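Local coordinates for probable glucarate dehydratase (Mycobacterium smegmatis str. MC2 155, PDB 3VDG), which probably dehydrates glucarate or a related acid sugar, as a member of the enolase superfamily whose barrel domain carries a metal-dependent active site, at residues 165-170 and 367-372; 171-176 and 199-204; 208-213 and 386-391; 340-345 and 363-368; 354-359 and 394-399. One frame throughout, in Å; residues are numbered along the deposited sequence.

Interaction 1: residues 165-170 and 367-372; sequences DAVPFS and YACDTH. With ACT (acetate ion), chain E.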
# COMPACT_ATOMS: atom_id res chain seq x y z
N ASP A 165 19.39 8.55 -0.60
CA ASP A 165 20.13 8.53 0.66
C ASP A 165 19.84 9.76 1.53
O ASP A 165 20.22 9.80 2.70
CB ASP A 165 21.64 8.31 0.45
CG ASP A 165 22.32 9.48 -0.24
OD1 ASP A 165 23.55 9.40 -0.44
OD2 ASP A 165 21.64 10.46 -0.58
N ALA A 166 19.13 10.73 0.98
CA ALA A 166 18.87 11.97 1.71
C ALA A 166 17.53 12.52 1.26
O ALA A 166 17.14 12.32 0.13
CB ALA A 166 19.96 12.99 1.39
N VAL A 167 16.83 13.21 2.15
CA VAL A 167 15.50 13.73 1.84
C VAL A 167 15.52 15.27 1.82
O VAL A 167 15.86 15.90 2.81
CB VAL A 167 14.48 13.27 2.90
CG1 VAL A 167 13.13 13.93 2.64
CG2 VAL A 167 14.35 11.74 2.85
N PRO A 168 15.14 15.87 0.68
CA PRO A 168 15.13 17.33 0.57
C PRO A 168 13.89 17.95 1.20
O PRO A 168 12.79 17.39 1.10
CB PRO A 168 15.14 17.57 -0.96
CG PRO A 168 14.55 16.33 -1.54
CD PRO A 168 14.97 15.20 -0.62
N PHE A 169 14.07 19.08 1.88
CA PHE A 169 12.99 19.79 2.53
C PHE A 169 12.91 21.21 1.97
O PHE A 169 13.86 21.72 1.35
CB PHE A 169 13.20 19.86 4.03
CG PHE A 169 12.96 18.55 4.73
CD1 PHE A 169 11.75 18.29 5.37
CD2 PHE A 169 13.95 17.57 4.75
CE1 PHE A 169 11.52 17.07 6.01
CE2 PHE A 169 13.74 16.36 5.39
CZ PHE A 169 12.52 16.10 6.01
N SER A 170 11.76 21.85 2.19
CA SER A 170 11.57 23.23 1.74
C SER A 170 11.76 24.22 2.89
O SER A 170 11.71 23.85 4.06
CB SER A 170 10.18 23.41 1.14
OG SER A 170 9.19 23.10 2.10
N TYR A 367 8.85 15.77 -4.64
CA TYR A 367 8.79 17.14 -4.15
C TYR A 367 9.51 17.27 -2.81
O TYR A 367 9.50 16.34 -2.00
CB TYR A 367 7.34 17.61 -3.96
CG TYR A 367 6.56 17.82 -5.23
CD1 TYR A 367 6.90 18.83 -6.12
CD2 TYR A 367 5.48 17.02 -5.53
CE1 TYR A 367 6.19 19.03 -7.30
CE2 TYR A 367 4.74 17.22 -6.69
CZ TYR A 367 5.10 18.22 -7.56
OH TYR A 367 4.38 18.40 -8.71
N ALA A 368 10.12 18.42 -2.56
CA ALA A 368 10.74 18.64 -1.27
C ALA A 368 9.65 18.59 -0.19
O ALA A 368 8.56 19.10 -0.41
CB ALA A 368 11.45 19.99 -1.28
N CYS A 369 9.94 17.99 0.97
CA CYS A 369 8.97 17.93 2.08
C CYS A 369 8.89 19.24 2.86
O CYS A 369 9.91 19.89 3.10
CB CYS A 369 9.34 16.82 3.08
SG CYS A 369 9.34 15.14 2.36
N ASP A 370 7.70 19.62 3.29
CA ASP A 370 7.56 20.72 4.26
C ASP A 370 8.14 20.32 5.62
O ASP A 370 8.07 19.16 6.02
CB ASP A 370 6.08 21.05 4.46
CG ASP A 370 5.44 21.71 3.22
OD1 ASP A 370 6.17 22.11 2.30
OD2 ASP A 370 4.20 21.84 3.21
N THR A 371 8.71 21.28 6.34
CA THR A 371 9.01 21.08 7.76
C THR A 371 8.96 22.44 8.45
O THR A 371 9.23 23.46 7.83
CB THR A 371 10.41 20.46 7.97
OG1 THR A 371 10.66 20.32 9.38
CG2 THR A 371 11.50 21.36 7.35
N HIS A 372 8.58 22.43 9.72
CA HIS A 372 8.60 23.64 10.56
C HIS A 372 9.89 23.71 11.32
O HIS A 372 10.07 24.56 12.19
CB HIS A 372 7.45 23.58 11.57
CG HIS A 372 6.10 23.88 10.97
ND1 HIS A 372 5.51 23.07 10.07
CD2 HIS A 372 5.23 24.94 11.18
CE1 HIS A 372 4.31 23.58 9.72
NE2 HIS A 372 4.14 24.72 10.40
C ACT E . 0.59 26.53 10.23
O ACT E . 1.59 25.98 10.76
OXT ACT E . 0.10 27.57 10.71
CH3 ACT E . -0.04 25.94 9.00
O HOH W 1 11.39 15.20 -0.26
O HOH W 2 11.35 24.93 6.61
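Ala-368 meets the strand at Pro-168 and Phe-169, its methyl turned onto the backbone with CB lying 3.8 Å from Phe-169 C; just before it, a water donating to the carbonyl oxygens of Tyr-367 and Pro-168 links the two backbones at Pro-168. Cys-369 makes the single beta bridge of the contact: its N-H reaches Pro-168 O at 2.9 Å, and its own carbonyl O accepts from Ser-170 N at 2.8 Å. Its sulfur, held anti to the carbonyl carbon (chi1 -62°), stands above the face of the Phe-169 ring, with SG a rather distant 5.0 Å from the centroid, while CB packs 3.6 Å from Phe-169 CD1. Asp-370 turns its CB from the strand, yet OD1 lies 3.2 Å from Ser-170 OG, a weak bond at most; salt bridges to Lys-214 and Arg-242 hold the carboxylate more firmly, about 5 Å from the bound sodium ion, and its carbonyl O lies at the edge of the Phe-169 ring. Thr-371 crosses that ring's side chain at about a right angle, CB 3.6 Å from CD1 of Phe-169, and a second water joins its carbonyl to that of Ser-170. His-372 points away from the strand and donates from NE2 to an acetate, probably from the crystallisation liquor. The loop thus lies beside residues 167-170 of strand 166-174, between it and strand 339-342, where the barrel's last strand would be expected, with helix 349-360 packed against Val-167 and Phe-169 and strand 392-394 bonded alongside.

Interaction 2: residues 171-176 and 199-204; sequences AYLFYK and AQARRM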
# COMPACT_ATOMS: atom_id res chain seq x y z
N ALA A 171 11.99 25.48 2.53
CA ALA A 171 12.01 26.60 3.48
C ALA A 171 10.54 27.01 3.67
O ALA A 171 9.88 27.41 2.70
CB ALA A 171 12.78 27.76 2.86
N TYR A 172 10.03 26.92 4.89
CA TYR A 172 8.62 27.19 5.16
C TYR A 172 8.50 28.62 5.73
O TYR A 172 8.71 28.83 6.91
CB TYR A 172 8.09 26.16 6.18
CG TYR A 172 6.58 25.96 6.15
CD1 TYR A 172 5.72 26.97 5.72
CD2 TYR A 172 6.02 24.76 6.59
CE1 TYR A 172 4.35 26.79 5.70
CE2 TYR A 172 4.64 24.57 6.57
CZ TYR A 172 3.81 25.58 6.13
OH TYR A 172 2.45 25.40 6.11
N LEU A 173 8.20 29.58 4.85
CA LEU A 173 8.14 31.01 5.20
C LEU A 173 6.75 31.43 5.71
O LEU A 173 5.73 30.94 5.22
CB LEU A 173 8.49 31.86 3.96
CG LEU A 173 9.77 31.49 3.21
CD1 LEU A 173 10.10 32.50 2.11
CD2 LEU A 173 10.96 31.36 4.17
N PHE A 174 6.72 32.34 6.69
CA PHE A 174 5.48 32.86 7.26
C PHE A 174 5.59 34.38 7.42
O PHE A 174 6.63 34.90 7.82
CB PHE A 174 5.29 32.33 8.68
CG PHE A 174 4.84 30.89 8.75
CD1 PHE A 174 5.77 29.85 8.65
CD2 PHE A 174 3.52 30.58 9.00
CE1 PHE A 174 5.37 28.53 8.75
CE2 PHE A 174 3.10 29.25 9.11
CZ PHE A 174 4.04 28.23 8.99
N TYR A 175 4.52 35.09 7.13
CA TYR A 175 4.37 36.43 7.69
C TYR A 175 4.36 36.26 9.21
O TYR A 175 3.78 35.28 9.71
CB TYR A 175 3.04 37.02 7.21
CG TYR A 175 3.02 37.26 5.71
CD1 TYR A 175 3.76 38.31 5.15
CD2 TYR A 175 2.32 36.42 4.86
CE1 TYR A 175 3.76 38.53 3.78
CE2 TYR A 175 2.31 36.64 3.49
CZ TYR A 175 3.03 37.70 2.96
OH TYR A 175 3.00 37.93 1.60
N LYS A 176 5.00 37.17 9.94
CA LYS A 176 5.05 37.05 11.40
C LYS A 176 5.23 38.42 12.05
O LYS A 176 5.86 39.31 11.47
CB LYS A 176 6.21 36.12 11.84
CG LYS A 176 7.60 36.63 11.48
CD LYS A 176 8.73 35.65 11.82
CE LYS A 176 8.87 35.42 13.31
NZ LYS A 176 9.15 36.69 14.05
N ALA A 199 13.82 38.61 3.20
CA ALA A 199 14.87 38.61 4.21
C ALA A 199 14.82 37.34 5.05
O ALA A 199 15.84 36.78 5.44
CB ALA A 199 14.75 39.83 5.11
N GLN A 200 13.61 36.90 5.36
CA GLN A 200 13.42 35.70 6.15
C GLN A 200 13.95 34.50 5.37
O GLN A 200 14.64 33.66 5.93
CB GLN A 200 11.94 35.55 6.47
CG GLN A 200 11.61 34.33 7.31
CD GLN A 200 10.10 34.20 7.50
OE1 GLN A 200 9.49 33.29 6.95
NE2 GLN A 200 9.50 35.11 8.26
N ALA A 201 13.64 34.43 4.08
CA ALA A 201 14.14 33.37 3.20
C ALA A 201 15.67 33.32 3.18
O ALA A 201 16.26 32.24 3.24
CB ALA A 201 13.61 33.55 1.79
N ARG A 202 16.31 34.47 3.08
CA ARG A 202 17.77 34.50 3.04
C ARG A 202 18.37 33.93 4.32
O ARG A 202 19.31 33.13 4.28
CB ARG A 202 18.29 35.92 2.84
CG ARG A 202 18.09 36.47 1.44
CD ARG A 202 18.76 37.83 1.33
NE ARG A 202 18.25 38.61 0.22
CZ ARG A 202 18.50 38.34 -1.06
NH1 ARG A 202 19.26 37.30 -1.37
NH2 ARG A 202 18.00 39.11 -2.01
N ARG A 203 17.82 34.34 5.46
CA ARG A 203 18.32 33.88 6.74
C ARG A 203 18.14 32.37 6.85
O ARG A 203 19.04 31.65 7.26
CB ARG A 203 17.58 34.59 7.88
CG ARG A 203 18.17 34.35 9.26
CD ARG A 203 17.51 35.25 10.30
NE ARG A 203 18.20 35.23 11.60
CZ ARG A 203 17.88 34.43 12.61
NH1 ARG A 203 16.88 33.56 12.51
NH2 ARG A 203 18.57 34.48 13.75
N MET A 204 16.96 31.88 6.48
CA MET A 204 16.65 30.45 6.61
C MET A 204 17.48 29.59 5.65
O MET A 204 18.03 28.55 6.01
CB MET A 204 15.16 30.22 6.38
CG MET A 204 14.63 28.91 6.93
SD MET A 204 12.89 28.67 6.49
CE MET A 204 12.10 29.77 7.65
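An extended side chain, with CG of Gln-200 opposite the backbone N (chi1 -179°) and the chain kept straight beyond it, carries its amide from helix 199-204 across to Phe-174. Met-204 starts out in a similar way but bends at its last torsion (chi3 -77°), which folds the methyl back toward the strand. The Gln-200 amide behaves like a neighbouring strand: OE1 accepts from Phe-174 N at 2.9 Å, in the carbonyl plane and on a lone pair, and NE2 returns a bond to Phe-174 O, also 2.9 Å. Beside this pair, the Leu-173 and Gln-200 side chains lie alongside with their ends pointing opposite ways, and Leu-173 sets CD1 3.7 Å from Ala-201 CB. Further along the helix, SD of Met-204 touches Ala-171 CB at 3.7 Å, and its CE lies 3.6 Å from Tyr-172 O. Strand 171-174 and helix segment 199-204 run roughly antiparallel, their axes at 149°, as expected in the beta-alpha-beta unit that leads from strand 166-174 through helix 194-208 to strand 213-216. Chemically, the two bonds gripping one amide fix its flip and satisfy the backbone N-H and C=O of one buried residue, Phe-174, while apolar contacts of Leu-173, Ala-201 and Met-204 fill the rest of the interface.

Interaction 3: residues 208-213 and 386-391; sequences YGFSAI and LNFCDG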
# COMPACT_ATOMS: atom_id res chain seq x y z
N TYR A 208 20.07 26.58 6.44
CA TYR A 208 19.66 25.20 6.15
C TYR A 208 19.95 24.68 4.75
O TYR A 208 20.07 23.48 4.54
CB TYR A 208 18.17 25.01 6.48
CG TYR A 208 17.91 25.10 7.96
CD1 TYR A 208 18.04 23.98 8.77
CD2 TYR A 208 17.58 26.30 8.56
CE1 TYR A 208 17.83 24.05 10.14
CE2 TYR A 208 17.36 26.38 9.94
CZ TYR A 208 17.49 25.25 10.71
OH TYR A 208 17.27 25.30 12.07
N GLY A 209 20.05 25.58 3.78
CA GLY A 209 20.36 25.17 2.41
C GLY A 209 19.16 24.70 1.60
O GLY A 209 19.34 24.13 0.53
N PHE A 210 17.94 24.96 2.09
CA PHE A 210 16.73 24.51 1.40
C PHE A 210 16.75 24.94 -0.07
O PHE A 210 17.12 26.06 -0.38
CB PHE A 210 15.47 25.06 2.07
CG PHE A 210 15.31 24.65 3.50
CD1 PHE A 210 15.32 23.30 3.86
CD2 PHE A 210 15.08 25.60 4.50
CE1 PHE A 210 15.15 22.92 5.18
CE2 PHE A 210 14.92 25.23 5.82
CZ PHE A 210 14.94 23.88 6.17
N SER A 211 16.31 24.04 -0.95
CA SER A 211 16.33 24.23 -2.40
C SER A 211 14.96 24.57 -2.98
O SER A 211 14.83 24.73 -4.19
CB SER A 211 16.77 22.94 -3.08
OG SER A 211 15.76 21.94 -2.93
N ALA A 212 13.93 24.56 -2.13
CA ALA A 212 12.54 24.86 -2.54
C ALA A 212 11.94 25.74 -1.44
O ALA A 212 12.38 25.68 -0.29
CB ALA A 212 11.71 23.59 -2.72
N ILE A 213 10.95 26.56 -1.79
CA ILE A 213 10.47 27.56 -0.84
C ILE A 213 8.95 27.57 -0.83
O ILE A 213 8.31 27.54 -1.89
CB ILE A 213 10.96 28.97 -1.23
CG1 ILE A 213 12.50 29.03 -1.30
CG2 ILE A 213 10.44 30.00 -0.25
CD1 ILE A 213 13.02 30.38 -1.79
N LEU A 386 20.09 13.89 12.82
CA LEU A 386 19.21 14.52 11.83
C LEU A 386 19.68 15.92 11.38
O LEU A 386 18.93 16.89 11.41
CB LEU A 386 17.78 14.63 12.38
CG LEU A 386 17.11 13.27 12.66
CD1 LEU A 386 15.77 13.44 13.35
CD2 LEU A 386 16.96 12.42 11.41
N ASN A 387 20.93 16.01 10.94
CA ASN A 387 21.48 17.28 10.48
C ASN A 387 20.98 17.68 9.11
O ASN A 387 20.84 16.84 8.22
CB ASN A 387 23.01 17.21 10.43
CG ASN A 387 23.62 16.99 11.80
OD1 ASN A 387 23.02 17.30 12.83
ND2 ASN A 387 24.82 16.45 11.82
N PHE A 388 20.72 18.97 8.92
CA PHE A 388 20.38 19.45 7.60
C PHE A 388 21.66 19.89 6.90
O PHE A 388 22.49 20.59 7.47
CB PHE A 388 19.44 20.64 7.69
CG PHE A 388 18.04 20.26 8.04
CD1 PHE A 388 17.06 20.19 7.06
CD2 PHE A 388 17.71 19.93 9.35
CE1 PHE A 388 15.75 19.82 7.39
CE2 PHE A 388 16.41 19.56 9.68
CZ PHE A 388 15.43 19.51 8.71
N CYS A 389 21.83 19.47 5.66
CA CYS A 389 22.99 19.90 4.89
C CYS A 389 22.53 20.11 3.47
O CYS A 389 21.96 19.21 2.84
CB CYS A 389 24.12 18.87 4.94
SG CYS A 389 25.54 19.35 3.91
N ASP A 390 22.73 21.33 2.97
CA ASP A 390 22.27 21.66 1.64
C ASP A 390 20.79 21.32 1.46
O ASP A 390 20.36 20.87 0.39
CB ASP A 390 23.10 20.92 0.58
CG ASP A 390 24.56 21.32 0.59
OD1 ASP A 390 24.87 22.41 1.13
OD2 ASP A 390 25.40 20.56 0.07
N GLY A 391 20.00 21.56 2.50
CA GLY A 391 18.54 21.50 2.35
C GLY A 391 17.98 20.09 2.53
O GLY A 391 16.79 19.88 2.37
O HOH W 3 15.73 21.28 -0.42
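Aromatic packing dominates where Tyr-208 meets Phe-388. The Tyr-208 ring turns its edge to the face of Phe-388, a T-shaped pair with centroids 5.5 Å apart and planes at 90°, and CD1 of Tyr-208 also lies 3.8 Å from Phe-388 CB. Phe-210 completes the three-ring cluster in a pairing that is neither stacked nor T-shaped, its CE1 3.8 Å from CD1 of Phe-388; the torsion chi1 of Phe-388, -74°, places that ring anti to its carbonyl carbon, where both partners can meet it. The cluster lies where helix 194-208 ends and the chain turns toward strand 213-216, next to the short strand 388-389 at the rim of the mixed sheet. Gly-209 is the first residue to leave helical angles, with positive phi. Backbone packing forms the second group: Gly-209 and Gly-391 both adopt positive phi, and the two glycine backbones pack directly together, with Gly-209 O only 3.3 Å from Gly-391 CA. Polar links are sparse. Gly-391 N reaches Tyr-208 O at 2.8 Å, but the bend of 127° at the hydrogen makes this bond weak, and a water accepts from Ser-211 N and donates, at 3.3 Å, to the carbonyl O of Gly-391.

Interaction 4: residues 340-345 and 363-368; sequences LSMHSN and PNLTYA. With FMT (formic acid), chain B.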
# COMPACT_ATOMS: atom_id res chain seq x y z
N LEU A 340 2.86 13.59 -5.26
CA LEU A 340 2.91 13.35 -3.80
C LEU A 340 3.94 14.25 -3.16
O LEU A 340 5.09 14.30 -3.59
CB LEU A 340 3.28 11.89 -3.50
CG LEU A 340 3.29 11.52 -2.00
CD1 LEU A 340 1.86 11.48 -1.47
CD2 LEU A 340 3.97 10.17 -1.81
N SER A 341 3.53 14.96 -2.12
CA SER A 341 4.46 15.80 -1.38
C SER A 341 4.25 15.44 0.10
O SER A 341 3.65 14.40 0.41
CB SER A 341 4.15 17.28 -1.68
OG SER A 341 5.12 18.15 -1.09
N MET A 342 4.72 16.29 1.01
CA MET A 342 4.49 16.04 2.44
C MET A 342 4.22 17.33 3.23
O MET A 342 4.93 18.33 3.08
CB MET A 342 5.67 15.28 3.06
CG MET A 342 5.42 14.83 4.50
SD MET A 342 6.85 14.00 5.25
CE MET A 342 7.04 12.56 4.20
N HIS A 343 3.19 17.26 4.06
CA HIS A 343 2.70 18.35 4.90
C HIS A 343 3.32 18.20 6.26
O HIS A 343 3.69 17.10 6.67
CB HIS A 343 1.17 18.20 5.03
CG HIS A 343 0.54 19.02 6.14
ND1 HIS A 343 0.34 18.52 7.40
CD2 HIS A 343 0.06 20.33 6.16
CE1 HIS A 343 -0.24 19.47 8.17
NE2 HIS A 343 -0.41 20.57 7.41
N SER A 344 3.44 19.30 6.98
CA SER A 344 3.97 19.23 8.34
C SER A 344 3.27 20.21 9.26
O SER A 344 2.61 21.15 8.80
CB SER A 344 5.49 19.44 8.36
OG SER A 344 5.82 20.79 8.48
N ASN A 345 3.35 19.94 10.55
CA ASN A 345 2.95 20.89 11.58
C ASN A 345 4.13 21.03 12.52
O ASN A 345 5.07 20.22 12.46
CB ASN A 345 1.76 20.35 12.36
CG ASN A 345 0.45 20.46 11.59
OD1 ASN A 345 -0.19 19.45 11.31
ND2 ASN A 345 0.05 21.68 11.25
N PRO A 363 9.30 5.92 -3.65
CA PRO A 363 9.86 6.26 -4.97
C PRO A 363 9.25 7.55 -5.55
O PRO A 363 9.98 8.38 -6.08
CB PRO A 363 9.51 5.03 -5.85
CG PRO A 363 9.23 3.93 -4.87
CD PRO A 363 8.71 4.56 -3.61
N ASN A 364 7.93 7.72 -5.41
CA ASN A 364 7.25 8.86 -6.06
C ASN A 364 7.14 10.12 -5.18
O ASN A 364 6.41 11.06 -5.53
CB ASN A 364 5.87 8.47 -6.63
CG ASN A 364 4.94 7.90 -5.55
OD1 ASN A 364 5.38 7.19 -4.66
ND2 ASN A 364 3.64 8.22 -5.65
N LEU A 365 7.83 10.16 -4.05
CA LEU A 365 7.85 11.39 -3.24
C LEU A 365 9.06 12.18 -3.67
O LEU A 365 10.13 12.05 -3.07
CB LEU A 365 7.89 11.12 -1.74
CG LEU A 365 7.25 12.25 -0.91
CD1 LEU A 365 7.10 11.89 0.56
CD2 LEU A 365 8.00 13.57 -1.07
N THR A 366 8.89 12.99 -4.71
CA THR A 366 10.01 13.71 -5.31
C THR A 366 10.01 15.21 -5.01
O THR A 366 11.05 15.86 -5.12
CB THR A 366 10.05 13.47 -6.83
OG1 THR A 366 8.75 13.75 -7.38
CG2 THR A 366 10.42 12.01 -7.12
N TYR A 367 8.85 15.77 -4.64
CA TYR A 367 8.79 17.14 -4.15
C TYR A 367 9.51 17.27 -2.81
O TYR A 367 9.50 16.34 -2.00
CB TYR A 367 7.34 17.61 -3.96
CG TYR A 367 6.56 17.82 -5.23
CD1 TYR A 367 6.90 18.83 -6.12
CD2 TYR A 367 5.48 17.02 -5.53
CE1 TYR A 367 6.19 19.03 -7.30
CE2 TYR A 367 4.74 17.22 -6.69
CZ TYR A 367 5.10 18.22 -7.56
OH TYR A 367 4.38 18.40 -8.71
N ALA A 368 10.12 18.42 -2.56
CA ALA A 368 10.74 18.64 -1.27
C ALA A 368 9.65 18.59 -0.19
O ALA A 368 8.56 19.10 -0.41
CB ALA A 368 11.45 19.99 -1.28
C FMT B . -1.58 24.01 7.54
O1 FMT B . -1.68 23.95 6.32
O2 FMT B . -1.58 22.89 8.28
O HOH W 4 4.97 12.63 -6.99
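Leu-340 and Leu-365 cross at about a right angle, with CD2 of Leu-340 4.0 Å from CG of Leu-365. Two residues further along the strand, the methyl CE of Met-342 meets CD1 of Leu-365 at 3.7 Å, again crosswise; the bend at the last torsion of Met-342 (chi3 -63°) swings that methyl toward the leucine. The edge of the Tyr-367 ring points at the Leu-340 carbonyl, CD2 lying 3.4 Å from O, a buried oxygen for which the model offers no hydrogen-bonding partner. Ser-341 packs its CB 3.9 Å from Tyr-367 CB, and its hydroxyl is bonded to Tyr-267 OH. A water spans the start of the contact, accepting from Leu-340 N and donating to Asn-364 O at 2.6 Å. In the next shell, helix 349-360 covers Met-342 and Leu-365, while Asn-364 ND2 is held by Ala-330 O of helix 323-336. Beyond the strand, His-343 NE2 donates almost straight (178°) to formic acid, probably from the crystallisation liquor, 2.7 Å from its O2, and ND1 is bonded to Asp-316. The arrangement is that of a barrel strand, 339-342, joined by its following helix 349-360 to the returning loop, its C-terminal end opening on the pocket expected to hold the substrate in enolase-superfamily barrels.

Interaction 5: residues 354-359 and 394-399; sequences AMVHLA and QVPATP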
# COMPACT_ATOMS: atom_id res chain seq x y z
N ALA A 354 10.86 10.00 11.54
CA ALA A 354 9.86 9.18 10.88
C ALA A 354 9.56 9.70 9.46
O ALA A 354 9.43 8.91 8.52
CB ALA A 354 8.59 9.12 11.72
N MET A 355 9.46 11.02 9.31
CA MET A 355 9.24 11.66 8.02
C MET A 355 10.39 11.32 7.07
O MET A 355 10.19 11.04 5.90
CB MET A 355 9.14 13.21 8.18
CG MET A 355 7.93 13.73 8.99
SD MET A 355 8.15 15.42 9.64
CE MET A 355 7.95 16.35 8.11
N VAL A 356 11.62 11.33 7.59
CA VAL A 356 12.77 11.09 6.73
C VAL A 356 12.79 9.62 6.26
O VAL A 356 12.99 9.35 5.09
CB VAL A 356 14.10 11.47 7.44
CG1 VAL A 356 15.29 10.91 6.67
CG2 VAL A 356 14.18 12.99 7.60
N HIS A 357 12.55 8.66 7.16
CA HIS A 357 12.53 7.25 6.73
C HIS A 357 11.44 7.00 5.71
O HIS A 357 11.65 6.28 4.73
CB HIS A 357 12.37 6.30 7.91
CG HIS A 357 13.65 6.07 8.68
ND1 HIS A 357 14.63 5.25 8.24
CD2 HIS A 357 14.08 6.58 9.91
CE1 HIS A 357 15.65 5.25 9.14
NE2 HIS A 357 15.30 6.05 10.16
N LEU A 358 10.27 7.56 5.95
CA LEU A 358 9.15 7.44 5.01
C LEU A 358 9.49 8.01 3.63
O LEU A 358 9.38 7.32 2.62
CB LEU A 358 7.90 8.15 5.59
CG LEU A 358 6.69 8.26 4.65
CD1 LEU A 358 6.21 6.87 4.21
CD2 LEU A 358 5.56 9.05 5.33
N ALA A 359 9.93 9.26 3.59
CA ALA A 359 10.25 9.88 2.30
C ALA A 359 11.41 9.16 1.60
O ALA A 359 11.41 9.05 0.39
CB ALA A 359 10.58 11.35 2.50
N GLN A 394 20.12 13.34 5.65
CA GLN A 394 20.53 12.01 5.28
C GLN A 394 19.68 10.96 6.03
O GLN A 394 19.46 11.13 7.18
CB GLN A 394 22.00 11.84 5.59
CG GLN A 394 22.52 10.49 5.17
CD GLN A 394 24.03 10.45 4.93
OE1 GLN A 394 24.82 10.86 5.78
NE2 GLN A 394 24.42 9.95 3.77
N VAL A 395 19.23 9.91 5.38
CA VAL A 395 18.41 8.91 6.07
C VAL A 395 19.33 8.14 7.04
O VAL A 395 20.40 7.71 6.63
CB VAL A 395 17.64 8.00 5.08
CG1 VAL A 395 18.58 7.22 4.18
CG2 VAL A 395 16.71 7.05 5.82
N PRO A 396 18.94 8.01 8.32
CA PRO A 396 19.78 7.24 9.25
C PRO A 396 19.90 5.78 8.79
O PRO A 396 18.92 5.21 8.30
CB PRO A 396 19.00 7.31 10.58
CG PRO A 396 18.19 8.57 10.47
CD PRO A 396 17.81 8.67 9.01
N ALA A 397 21.08 5.19 8.96
CA ALA A 397 21.33 3.81 8.51
C ALA A 397 21.31 2.85 9.69
O ALA A 397 21.40 1.63 9.51
CB ALA A 397 22.68 3.73 7.77
N THR A 398 21.18 3.39 10.90
CA THR A 398 21.19 2.59 12.11
C THR A 398 19.86 1.83 12.27
O THR A 398 18.89 2.15 11.60
CB THR A 398 21.39 3.50 13.34
OG1 THR A 398 20.43 4.56 13.27
CG2 THR A 398 22.78 4.12 13.33
N PRO A 399 19.82 0.84 13.19
CA PRO A 399 18.58 0.11 13.48
C PRO A 399 17.49 1.02 14.03
O PRO A 399 17.77 1.93 14.80
CB PRO A 399 18.99 -0.89 14.58
CG PRO A 399 20.46 -1.11 14.32
CD PRO A 399 20.97 0.25 13.88
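A flank of helix 349-360, beside its strand-facing side, receives the chain segment 394-399 as it leaves the end of strand 392-394; the helix itself follows barrel strand 339-342. Val-356 and Val-395 carry the first half of the contact. One methyl of Val-356, CG1, reaches over the backbone of the segment and lies 3.8 Å from Val-395 CA, its direction set by a first torsion that puts it opposite the backbone N (chi1 167°); the same methyl is 4.1 Å from CD of Pro-396. His-357 carries the second half. Its imidazole meets both residues: ND1 lies 3.7 Å from Val-395 CG2, with the two side chains crossing at about a right angle, and NE2 approaches the Pro-396 ring, 3.8 Å from CD. The carbonyl O of Pro-396 lies 3.4 Å from His-357 CE1.

In the barrel of the enolase family such a helix lies on the outside of the sheet, and here Val-356 also packs inward on Val-167 and Phe-169 of strand 166-174, so that one helix turn is shared between strand and trailing segment. The strand and segment are themselves tied together, since Val-395 is backbone-bonded to Asp-165. The polar end of His-357 is satisfied beyond the segment, NE2 donating to the carbonyl O of Leu-401, which fixes the imidazole against the Pro-396 ring. Around it, Pro-154, Val-155 and Ser-156 also touch the His-357 side chain, leaving it buried.

Interactions 1 to 4 all reach the mixed sheet; 1 and 2 use strand 166-174 itself. Interactions 1 and 4, centres about 7 Å apart, share Tyr-367 and Ala-368; the centres of interactions 1 and 3 are about 8 Å apart, and the probable hydrogen bond from Phe-169 N to Gly-391 O connects them. Interaction 2 continues the same strand, its centre about 16 Å from that of interaction 1. Interaction 5, centred about 12 Å from interaction 1 and 26 Å from interaction 2, uses helix 349-360, which follows the strand of interaction 4. Along the chain, interaction 2 closes first, while interactions 1 and 3 tie early segments to late ones, consistent with closing the barrel between its first and last strands, beside the sodium site.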